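Local coordinates for uncharacterized protein GSU0716 (Geobacter sulfurreducens PCA, PDB 3BIJ), which is of unproven function but belongs to the caspase-like C14 peptidase family and is probably a cysteine-type endopeptidase, at residues Asp62-Ala67 with Gly120-Gly125; Gly86-Thr91 with Arg174-Asn179; Ala246-Arg249 with Gln255-Asn258. One frame throughout, in Å; residues are numbered along the deposited sequence.

Contact 1 (Asp62-Ala67 with Gly120-Gly125)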
ATOM      1  N   ASP A  62      26.713 -17.286 -35.061  1.00 39.65           N
ATOM      2  CA  ASP A  62      27.909 -17.166 -35.877  1.00 37.96           C
ATOM      3  C   ASP A  62      29.017 -16.373 -35.200  1.00 37.95           C
ATOM      4  O   ASP A  62      30.179 -16.755 -35.273  1.00 38.05           O
ATOM      5  CB  ASP A  62      27.555 -16.516 -37.212  1.00 51.95           C
ATOM      6  CG  ASP A  62      28.756 -16.354 -38.113  1.00 64.98           C
ATOM      7  OD1 ASP A  62      29.465 -15.331 -37.967  1.00 76.24           O
ATOM      8  OD2 ASP A  62      28.994 -17.255 -38.960  1.00 63.30           O
ATOM      9  N   ALA A  63      28.665 -15.262 -34.555  1.00 37.92           N
ATOM     10  CA  ALA A  63      29.660 -14.440 -33.871  1.00 28.83           C
ATOM     11  C   ALA A  63      30.334 -15.234 -32.758  1.00 42.42           C
ATOM     12  O   ALA A  63      31.565 -15.261 -32.663  1.00 47.09           O
ATOM     13  CB  ALA A  63      29.011 -13.190 -33.299  1.00 31.92           C
ATOM     14  N   ILE A  64      29.534 -15.875 -31.909  1.00 41.81           N
ATOM     15  CA  ILE A  64      30.093 -16.658 -30.818  1.00 45.30           C
ATOM     16  C   ILE A  64      30.946 -17.769 -31.415  1.00 50.39           C
ATOM     17  O   ILE A  64      32.017 -18.088 -30.894  1.00 57.63           O
ATOM     18  CB  ILE A  64      28.993 -17.282 -29.923  1.00 39.51           C
ATOM     19  CG1 ILE A  64      28.146 -16.182 -29.285  1.00 42.81           C
ATOM     20  CG2 ILE A  64      29.636 -18.109 -28.806  1.00 47.86           C
ATOM     21  CD1 ILE A  64      26.942 -16.694 -28.516  1.00 39.62           C
ATOM     22  N   GLY A  65      30.474 -18.344 -32.518  1.00 46.30           N
ATOM     23  CA  GLY A  65      31.214 -19.415 -33.166  1.00 52.26           C
ATOM     24  C   GLY A  65      32.586 -18.948 -33.610  1.00 49.86           C
ATOM     25  O   GLY A  65      33.597 -19.623 -33.397  1.00 48.94           O
ATOM     26  N   LYS A  66      32.617 -17.778 -34.234  1.00 47.40           N
ATOM     27  CA  LYS A  66      33.868 -17.212 -34.699  1.00 54.38           C
ATOM     28  C   LYS A  66      34.824 -17.131 -33.515  1.00 60.33           C
ATOM     29  O   LYS A  66      35.924 -17.697 -33.547  1.00 68.87           O
ATOM     30  CB  LYS A  66      33.631 -15.819 -35.290  1.00 44.87           C
ATOM     31  CG  LYS A  66      32.738 -15.818 -36.529  1.00 53.02           C
ATOM     32  CD  LYS A  66      33.352 -16.663 -37.646  1.00 70.86           C
ATOM     33  CE  LYS A  66      32.485 -16.730 -38.917  1.00 75.93           C
ATOM     34  NZ  LYS A  66      32.254 -15.404 -39.576  1.00 76.91           N
ATOM     35  N   ALA A  67      34.385 -16.448 -32.461  1.00 57.49           N
ATOM     36  CA  ALA A  67      35.190 -16.292 -31.252  1.00 57.85           C
ATOM     37  C   ALA A  67      35.760 -17.613 -30.748  1.00 57.72           C
ATOM     38  O   ALA A  67      36.962 -17.723 -30.515  1.00 57.81           O
ATOM     39  CB  ALA A  67      34.368 -15.639 -30.158  1.00 53.32           C
ATOM     40  N   GLY A 120      30.623 -24.109 -24.903  1.00 56.23           N
ATOM     41  CA  GLY A 120      31.431 -25.304 -24.739  1.00 54.04           C
ATOM     42  C   GLY A 120      32.408 -25.515 -25.876  1.00 57.50           C
ATOM     43  O   GLY A 120      33.238 -26.423 -25.831  1.00 59.92           O
ATOM     44  N   LYS A 121      32.313 -24.677 -26.902  1.00 55.33           N
ATOM     45  CA  LYS A 121      33.204 -24.791 -28.054  1.00 61.54           C
ATOM     46  C   LYS A 121      34.493 -23.988 -27.899  1.00 59.87           C
ATOM     47  O   LYS A 121      35.335 -23.974 -28.799  1.00 56.13           O
ATOM     48  CB  LYS A 121      32.488 -24.346 -29.333  1.00 55.97           C
ATOM     49  CG  LYS A 121      31.423 -25.306 -29.814  1.00 67.23           C
ATOM     50  CD  LYS A 121      30.740 -24.778 -31.051  1.00 61.03           C
ATOM     51  CE  LYS A 121      29.615 -25.706 -31.474  1.00 75.82           C
ATOM     52  NZ  LYS A 121      28.838 -25.173 -32.642  1.00 83.80           N
ATOM     53  N   PHE A 122      34.647 -23.318 -26.761  1.00 59.98           N
ATOM     54  CA  PHE A 122      35.840 -22.519 -26.507  1.00 55.40           C
ATOM     55  C   PHE A 122      37.001 -23.369 -26.006  1.00 54.42           C
ATOM     56  O   PHE A 122      36.797 -24.435 -25.430  1.00 53.39           O
ATOM     57  CB  PHE A 122      35.549 -21.403 -25.491  1.00 52.76           C
ATOM     58  CG  PHE A 122      34.758 -20.249 -26.055  1.00 49.93           C
ATOM     59  CD1 PHE A 122      33.378 -20.328 -26.189  1.00 48.44           C
ATOM     60  CD2 PHE A 122      35.404 -19.092 -26.488  1.00 52.42           C
ATOM     61  CE1 PHE A 122      32.656 -19.275 -26.746  1.00 49.41           C
ATOM     62  CE2 PHE A 122      34.686 -18.036 -27.046  1.00 47.08           C
ATOM     63  CZ  PHE A 122      33.314 -18.130 -27.176  1.00 53.37           C
ATOM     64  N   ALA A 123      38.215 -22.871 -26.228  1.00 61.51           N
ATOM     65  CA  ALA A 123      39.450 -23.546 -25.827  1.00 63.55           C
ATOM     66  C   ALA A 123      39.460 -23.900 -24.348  1.00 64.26           C
ATOM     67  O   ALA A 123      38.514 -23.598 -23.622  1.00 67.85           O
ATOM     68  CB  ALA A 123      40.648 -22.663 -26.151  1.00 70.46           C
ATOM     69  N   ALA A 124      40.542 -24.529 -23.898  1.00 61.27           N
ATOM     70  CA  ALA A 124      40.649 -24.935 -22.505  1.00 65.74           C
ATOM     71  C   ALA A 124      41.081 -23.822 -21.551  1.00 68.71           C
ATOM     72  O   ALA A 124      40.457 -23.610 -20.506  1.00 79.20           O
ATOM     73  CB  ALA A 124      41.583 -26.121 -22.383  1.00 59.83           C
ATOM     74  N   GLY A 125      42.134 -23.102 -21.900  1.00 66.47           N
ATOM     75  CA  GLY A 125      42.585 -22.042 -21.017  1.00 61.50           C
ATOM     76  C   GLY A 125      41.990 -20.686 -21.339  1.00 56.82           C
ATOM     77  O   GLY A 125      42.588 -19.657 -21.030  1.00 65.83           O
TER

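Contact 2 (Gly86-Thr91 with Arg174-Asn179)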
ATOM      1  N   GLY A  86      13.204 -15.753 -22.555  1.00 46.98           N
ATOM      2  CA  GLY A  86      12.026 -16.499 -22.960  1.00 44.53           C
ATOM      3  C   GLY A  86      11.926 -17.898 -22.394  1.00 41.87           C
ATOM      4  O   GLY A  86      12.799 -18.363 -21.670  1.00 34.74           O
ATOM      5  N   GLN A  87      10.829 -18.565 -22.718  1.00 47.04           N
ATOM      6  CA  GLN A  87      10.608 -19.927 -22.273  1.00 42.70           C
ATOM      7  C   GLN A  87       9.839 -20.631 -23.375  1.00 44.15           C
ATOM      8  O   GLN A  87       8.895 -20.079 -23.945  1.00 46.13           O
ATOM      9  CB  GLN A  87       9.804 -19.954 -20.968  1.00 37.50           C
ATOM     10  CG  GLN A  87      10.495 -19.246 -19.825  1.00 49.81           C
ATOM     11  CD  GLN A  87       9.831 -19.479 -18.473  1.00 51.25           C
ATOM     12  OE1 GLN A  87       8.597 -19.478 -18.352  1.00 47.96           O
ATOM     13  NE2 GLN A  87      10.655 -19.658 -17.440  1.00 50.12           N
ATOM     14  N   VAL A  88      10.274 -21.839 -23.700  1.00 41.38           N
ATOM     15  CA  VAL A  88       9.612 -22.631 -24.715  1.00 42.44           C
ATOM     16  C   VAL A  88       9.206 -23.922 -24.007  1.00 40.30           C
ATOM     17  O   VAL A  88       9.968 -24.475 -23.231  1.00 44.32           O
ATOM     18  CB  VAL A  88      10.552 -22.898 -25.921  1.00 39.13           C
ATOM     19  CG1 VAL A  88      11.830 -23.580 -25.456  1.00 31.08           C
ATOM     20  CG2 VAL A  88       9.841 -23.734 -26.947  1.00 44.58           C
ATOM     21  N   PRO A  89       7.973 -24.387 -24.230  1.00 50.98           N
ATOM     22  CA  PRO A  89       7.497 -25.615 -23.586  1.00 51.30           C
ATOM     23  C   PRO A  89       8.391 -26.826 -23.754  1.00 53.35           C
ATOM     24  O   PRO A  89       8.911 -27.101 -24.845  1.00 52.66           O
ATOM     25  CB  PRO A  89       6.124 -25.827 -24.214  1.00 55.60           C
ATOM     26  CG  PRO A  89       6.287 -25.209 -25.578  1.00 50.82           C
ATOM     27  CD  PRO A  89       6.999 -23.921 -25.230  1.00 50.74           C
ATOM     28  N   ASP A  90       8.554 -27.523 -22.629  1.00 50.33           N
ATOM     29  CA  ASP A  90       9.342 -28.744 -22.517  1.00 53.85           C
ATOM     30  C   ASP A  90       8.389 -29.915 -22.755  1.00 55.03           C
ATOM     31  O   ASP A  90       7.839 -30.495 -21.817  1.00 52.43           O
ATOM     32  CB  ASP A  90       9.970 -28.852 -21.117  1.00 51.88           C
ATOM     33  CG  ASP A  90      10.719 -30.176 -20.897  1.00 56.78           C
ATOM     34  OD1 ASP A  90      11.194 -30.414 -19.767  1.00 57.32           O
ATOM     35  OD2 ASP A  90      10.837 -30.977 -21.845  1.00 53.10           O
ATOM     36  N   THR A  91       8.203 -30.243 -24.025  1.00 58.28           N
ATOM     37  CA  THR A  91       7.318 -31.312 -24.445  1.00 57.35           C
ATOM     38  C   THR A  91       7.743 -32.702 -23.961  1.00 60.81           C
ATOM     39  O   THR A  91       7.263 -33.711 -24.469  1.00 72.84           O
ATOM     40  CB  THR A  91       7.181 -31.283 -25.986  1.00 49.74           C
ATOM     41  OG1 THR A  91       8.353 -30.684 -26.558  1.00 50.73           O
ATOM     42  CG2 THR A  91       5.973 -30.467 -26.388  1.00 51.23           C
ATOM     43  N   ARG A 174       2.054 -18.602 -26.985  1.00 43.86           N
ATOM     44  CA  ARG A 174       1.517 -18.196 -28.270  1.00 45.74           C
ATOM     45  C   ARG A 174       2.629 -18.273 -29.330  1.00 47.59           C
ATOM     46  O   ARG A 174       2.407 -18.773 -30.436  1.00 40.84           O
ATOM     47  CB  ARG A 174       0.958 -16.769 -28.180  1.00 55.46           C
ATOM     48  CG  ARG A 174       0.155 -16.351 -29.414  1.00 65.45           C
ATOM     49  CD  ARG A 174       0.008 -14.850 -29.510  1.00 64.18           C
ATOM     50  NE  ARG A 174      -1.134 -14.322 -28.783  1.00 80.05           N
ATOM     51  CZ  ARG A 174      -1.339 -13.020 -28.582  1.00 93.08           C
ATOM     52  NH1 ARG A 174      -2.413 -12.595 -27.919  1.00 99.57           N
ATOM     53  NH2 ARG A 174      -0.458 -12.131 -29.028  1.00 91.40           N
ATOM     54  N   THR A 175       3.821 -17.782 -28.985  1.00 37.37           N
ATOM     55  CA  THR A 175       4.957 -17.810 -29.902  1.00 36.11           C
ATOM     56  C   THR A 175       5.297 -19.253 -30.241  1.00 41.36           C
ATOM     57  O   THR A 175       5.607 -19.588 -31.387  1.00 49.51           O
ATOM     58  CB  THR A 175       6.203 -17.130 -29.292  1.00 34.81           C
ATOM     59  OG1 THR A 175       5.921 -15.750 -29.047  1.00 46.85           O
ATOM     60  CG2 THR A 175       7.395 -17.226 -30.235  1.00 33.86           C
ATOM     61  N   TYR A 176       5.234 -20.121 -29.243  1.00 41.23           N
ATOM     62  CA  TYR A 176       5.534 -21.519 -29.484  1.00 48.02           C
ATOM     63  C   TYR A 176       4.534 -22.113 -30.471  1.00 46.15           C
ATOM     64  O   TYR A 176       4.924 -22.703 -31.475  1.00 47.88           O
ATOM     65  CB  TYR A 176       5.493 -22.310 -28.178  1.00 47.55           C
ATOM     66  CG  TYR A 176       5.592 -23.800 -28.391  1.00 50.75           C
ATOM     67  CD1 TYR A 176       6.807 -24.404 -28.721  1.00 48.02           C
ATOM     68  CD2 TYR A 176       4.464 -24.598 -28.303  1.00 44.32           C
ATOM     69  CE1 TYR A 176       6.887 -25.770 -28.961  1.00 49.03           C
ATOM     70  CE2 TYR A 176       4.531 -25.956 -28.539  1.00 54.33           C
ATOM     71  CZ  TYR A 176       5.742 -26.540 -28.869  1.00 53.06           C
ATOM     72  OH  TYR A 176       5.798 -27.891 -29.108  1.00 46.36           O
ATOM     73  N   ARG A 177       3.243 -21.962 -30.178  1.00 52.00           N
ATOM     74  CA  ARG A 177       2.200 -22.494 -31.051  1.00 46.28           C
ATOM     75  C   ARG A 177       2.345 -21.987 -32.481  1.00 42.80           C
ATOM     76  O   ARG A 177       2.246 -22.761 -33.427  1.00 37.24           O
ATOM     77  CB  ARG A 177       0.804 -22.136 -30.518  1.00 50.98           C
ATOM     78  CG  ARG A 177       0.458 -22.792 -29.175  1.00 65.72           C
ATOM     79  CD  ARG A 177      -1.025 -22.638 -28.808  1.00 56.08           C
ATOM     80  NE  ARG A 177      -1.430 -21.237 -28.657  1.00 53.63           N
ATOM     81  CZ  ARG A 177      -1.282 -20.520 -27.547  1.00 54.27           C
ATOM     82  NH1 ARG A 177      -0.740 -21.064 -26.461  1.00 56.31           N
ATOM     83  NH2 ARG A 177      -1.665 -19.252 -27.534  1.00 52.18           N
ATOM     84  N   ALA A 178       2.597 -20.690 -32.630  1.00 44.89           N
ATOM     85  CA  ALA A 178       2.743 -20.078 -33.947  1.00 45.87           C
ATOM     86  C   ALA A 178       3.975 -20.553 -34.695  1.00 45.19           C
ATOM     87  O   ALA A 178       4.114 -20.284 -35.885  1.00 52.91           O
ATOM     88  CB  ALA A 178       2.780 -18.569 -33.813  1.00 42.62           C
ATOM     89  N   ASN A 179       4.862 -21.253 -33.995  1.00 42.79           N
ATOM     90  CA  ASN A 179       6.091 -21.751 -34.596  1.00 42.58           C
ATOM     91  C   ASN A 179       6.415 -23.160 -34.110  1.00 41.33           C
ATOM     92  O   ASN A 179       7.568 -23.484 -33.849  1.00 45.07           O
ATOM     93  CB  ASN A 179       7.252 -20.787 -34.286  1.00 27.34           C
ATOM     94  CG  ASN A 179       7.035 -19.387 -34.879  1.00 40.92           C
ATOM     95  OD1 ASN A 179       6.961 -19.214 -36.104  1.00 33.76           O
ATOM     96  ND2 ASN A 179       6.925 -18.384 -34.008  1.00 32.91           N
TER

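Contact 3 (Ala246-Arg249 with Gln255-Asn258)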
ATOM      1  N   ALA A 246      29.962  -5.549  -4.502  1.00 43.10           N
ATOM      2  CA  ALA A 246      29.727  -4.107  -4.443  1.00 43.64           C
ATOM      3  C   ALA A 246      28.449  -3.725  -5.199  1.00 39.61           C
ATOM      4  O   ALA A 246      27.772  -2.761  -4.847  1.00 48.43           O
ATOM      5  CB  ALA A 246      30.930  -3.352  -5.026  1.00 24.26           C
ATOM      6  N   ILE A 247      28.124  -4.476  -6.242  1.00 36.94           N
ATOM      7  CA  ILE A 247      26.928  -4.182  -7.008  1.00 36.55           C
ATOM      8  C   ILE A 247      25.699  -4.628  -6.235  1.00 39.69           C
ATOM      9  O   ILE A 247      24.815  -3.820  -5.971  1.00 33.44           O
ATOM     10  CB  ILE A 247      26.959  -4.874  -8.383  1.00 35.42           C
ATOM     11  CG1 ILE A 247      28.110  -4.301  -9.205  1.00 34.41           C
ATOM     12  CG2 ILE A 247      25.642  -4.673  -9.111  1.00 32.81           C
ATOM     13  CD1 ILE A 247      28.329  -4.987 -10.507  1.00 34.07           C
ATOM     14  N   VAL A 248      25.648  -5.904  -5.861  1.00 38.54           N
ATOM     15  CA  VAL A 248      24.504  -6.408  -5.115  1.00 41.09           C
ATOM     16  C   VAL A 248      24.212  -5.550  -3.886  1.00 35.12           C
ATOM     17  O   VAL A 248      23.063  -5.387  -3.502  1.00 34.77           O
ATOM     18  CB  VAL A 248      24.696  -7.880  -4.670  1.00 43.27           C
ATOM     19  CG1 VAL A 248      25.112  -8.730  -5.855  1.00 43.03           C
ATOM     20  CG2 VAL A 248      25.700  -7.967  -3.555  1.00 64.63           C
ATOM     21  N   ARG A 249      25.246  -4.987  -3.286  1.00 36.47           N
ATOM     22  CA  ARG A 249      25.060  -4.169  -2.105  1.00 44.28           C
ATOM     23  C   ARG A 249      24.148  -2.982  -2.375  1.00 46.39           C
ATOM     24  O   ARG A 249      23.414  -2.549  -1.491  1.00 49.40           O
ATOM     25  CB  ARG A 249      26.414  -3.670  -1.602  1.00 60.39           C
ATOM     26  CG  ARG A 249      26.616  -3.796  -0.100  1.00 68.28           C
ATOM     27  CD  ARG A 249      26.437  -5.249   0.348  1.00 83.95           C
ATOM     28  NE  ARG A 249      26.775  -5.438   1.766  1.00 93.91           N
ATOM     29  CZ  ARG A 249      28.006  -5.338   2.255  1.00 99.84           C
ATOM     30  NH1 ARG A 249      29.021  -5.054   1.441  1.00102.84           N
ATOM     31  NH2 ARG A 249      28.219  -5.517   3.552  1.00100.03           N
ATOM     32  N   GLN A 255      15.776  -7.805  -6.479  1.00 37.82           N
ATOM     33  CA  GLN A 255      16.615  -8.001  -7.660  1.00 35.54           C
ATOM     34  C   GLN A 255      18.085  -8.105  -7.258  1.00 32.36           C
ATOM     35  O   GLN A 255      18.733  -7.097  -6.975  1.00 43.75           O
ATOM     36  CB  GLN A 255      16.471  -6.863  -8.681  1.00 27.03           C
ATOM     37  CG  GLN A 255      17.053  -7.297 -10.024  1.00 43.39           C
ATOM     38  CD  GLN A 255      16.972  -6.262 -11.132  1.00 33.55           C
ATOM     39  OE1 GLN A 255      16.090  -5.415 -11.153  1.00 43.15           O
ATOM     40  NE2 GLN A 255      17.885  -6.356 -12.077  1.00 26.18           N
ATOM     41  N   THR A 256      18.609  -9.325  -7.238  1.00 36.06           N
ATOM     42  CA  THR A 256      19.996  -9.553  -6.848  1.00 35.87           C
ATOM     43  C   THR A 256      20.747 -10.255  -7.962  1.00 33.62           C
ATOM     44  O   THR A 256      20.418 -11.387  -8.311  1.00 35.85           O
ATOM     45  CB  THR A 256      20.106 -10.450  -5.585  1.00 33.24           C
ATOM     46  OG1 THR A 256      19.259  -9.939  -4.551  1.00 33.67           O
ATOM     47  CG2 THR A 256      21.547 -10.484  -5.081  1.00 38.86           C
ATOM     48  N   PRO A 257      21.754  -9.586  -8.553  1.00 38.64           N
ATOM     49  CA  PRO A 257      22.501 -10.248  -9.626  1.00 38.32           C
ATOM     50  C   PRO A 257      23.233 -11.454  -9.056  1.00 42.58           C
ATOM     51  O   PRO A 257      23.631 -11.457  -7.887  1.00 35.98           O
ATOM     52  CB  PRO A 257      23.427  -9.141 -10.148  1.00 39.73           C
ATOM     53  CG  PRO A 257      23.513  -8.166  -9.009  1.00 44.15           C
ATOM     54  CD  PRO A 257      22.114  -8.160  -8.464  1.00 38.00           C
ATOM     55  N   ASN A 258      23.382 -12.484  -9.881  1.00 43.36           N
ATOM     56  CA  ASN A 258      24.030 -13.716  -9.464  1.00 33.37           C
ATOM     57  C   ASN A 258      25.444 -13.903 -10.010  1.00 45.92           C
ATOM     58  O   ASN A 258      25.777 -13.459 -11.113  1.00 48.27           O
ATOM     59  CB  ASN A 258      23.174 -14.898  -9.893  1.00 38.44           C
ATOM     60  CG  ASN A 258      23.444 -16.131  -9.076  1.00 37.79           C
ATOM     61  OD1 ASN A 258      23.433 -17.239  -9.604  1.00 40.91           O
ATOM     62  ND2 ASN A 258      23.679 -15.953  -7.776  1.00 40.87           N
TER

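Contact 1 (Asp62-Ala67 with Gly120-Gly125)
Phe122 reaches from its loop to helix 57-70 and meets Ile64 and Ala67 there with the far end of its ring. Its CB and CG have no partner within 4.2 Å on the segment Asp62-Ala67; the contact begins further out. CG stands anti to the carbonyl carbon of Phe122 (chi1 -75°), which turns the ring toward the helix. At one corner CE1 lies 3.8 Å from CG2 of Ile64, a methyl that sits at the ring edge, near the ring plane. The tip atom CZ comes next, 3.9 Å from the backbone O of Ile64 and about as far from the same CG2. At the other corner CE2 lies 3.9 Å from CB of Ala67 and equally near that residue's carbonyl carbon, here approached obliquely. The two helix residues are three positions apart, about one turn, so the ring end spans a single turn of the helix.

Ile64 and Phe122 cross at about a right angle. No hydrogen bond joins the segments, and 136 Å² of surface is buried between them, so the contact is mainly van der Waals, two apolar side chains and some backbone against the ring end. The cluster extends beyond the pair: Phe77 stacks on the Phe122 ring, Leu115 and Leu118 of helix 112-119 touch Ile64, and Leu7 and Leu79 from the central sheet reach Ile64 as well. Here the loop between helix 112-119 and strand 127-133 sends a phenylalanine against helix 57-70, where that helix packs on strands 4-10 and 76-89 of the mixed sheet, as in the three-layer alpha-beta-alpha sandwich of the caspase fold.

Contact 2 (Gly86-Thr91 with Arg174-Asn179)
Val88 and Pro89, at the end of strand 76-89, both lie against the ring of Tyr176 on helix 169-178. From Val88 the methyl CG2 makes the approach, 3.6 Å from CD1 of Tyr176 and at an oblique angle to the ring. That methyl is anti to the backbone N, while CG1 takes the more hindered place between N and the carbonyl carbon (chi1 57°). Pro89 follows and is centred over one face: its CG is 9° off the ring normal, a CH-pi contact, although the modelled separation is too short to be taken literally. Its CD covers the root of the ring, 3.5 Å from CG of Tyr176. Beyond Asp90 the chain runs on along the ring, and CG2 of Thr91 comes 3.8 Å from OH of Tyr176, at the more exposed margin.

With CG anti to the backbone N (chi1 171°), the phenol is carried across to Pro89. Its OH is hydrogen-bonded to Asp184 of the following helix 180-189, whose Tyr183 also touches the Tyr176 side chain. Asn233 of the second subunit packs on Tyr176. A serine in place of Tyr176 would probably leave the Pro89 ring without its aromatic cover and Asp184 without its phenol partner. With no hydrogen bond between the segments and 167 Å² buried, the chemistry implies cohesion from C-H groups against a ring whose polar end is satisfied elsewhere.

Contact 3 (Ala246-Arg249 with Gln255-Asn258)
Val248 lays its CG1 methyl against the ring of Pro257, the shortest distance between the segments being 3.6 Å from that methyl to Pro257 CG. The same methyl is 4.0 Å from CD of Pro257 and 3.7 Å from the proline's carbonyl O, so one methyl touches the CG-CD side of the ring and the carbonyl oxygen. It gets there because CG1 is anti to the carbonyl carbon and beside the backbone N (chi1 -51°). One residue earlier on the helix, Ile247 adds CG2, 4.1 Å from Pro257 CG. The proline CG is therefore approached by two methyls from consecutive helix residues, and both side chains run obliquely to the ring. Thr256 contributes through its methyl, with CG2 4.0 Å from CG1 of Val248.

Its hydroxyl is used elsewhere: OG1 of Thr256 is hydrogen-bonded to OD1 of Asn211 of the third subunit. Splitting the side chain in this way gives the methyl to the chain's own helix and the oxygen to the subunit interface. All four touching residues are buried, no hydrogen bond joins the segments, and 137 Å² is covered. Helix 222-231 adds Phe223 on Pro257 and Leu227 and Val230 on Ile247. Helix 240-250 thus packs on the connection that leads from it into strand 258-263, which pairs antiparallel with strand 201-206 in the central sheet of the caspase-like domain.

How the contacts relate
The three contacts are separate within one caspase-family domain: their centres lie 28 Å (1 and 2), 28 Å (1 and 3) and 31 Å (2 and 3) apart, and none touches another. Along the chain contacts 1 and 2 interlock, since Gly86-Thr91 falls between the two segments of contact 1, whereas contact 3 opens after both have closed. Helix 57-70 of contact 1 leads into strand 76-89 of contact 2; contact 3 runs into the start of strand 258-263 of the same mixed sheet. Contacts 1 and 3 lie on opposite sides of the chain's centre. Contact 2 adjoins the second subunit and contact 3 the third, while no other chain of the assembly touches contact 1.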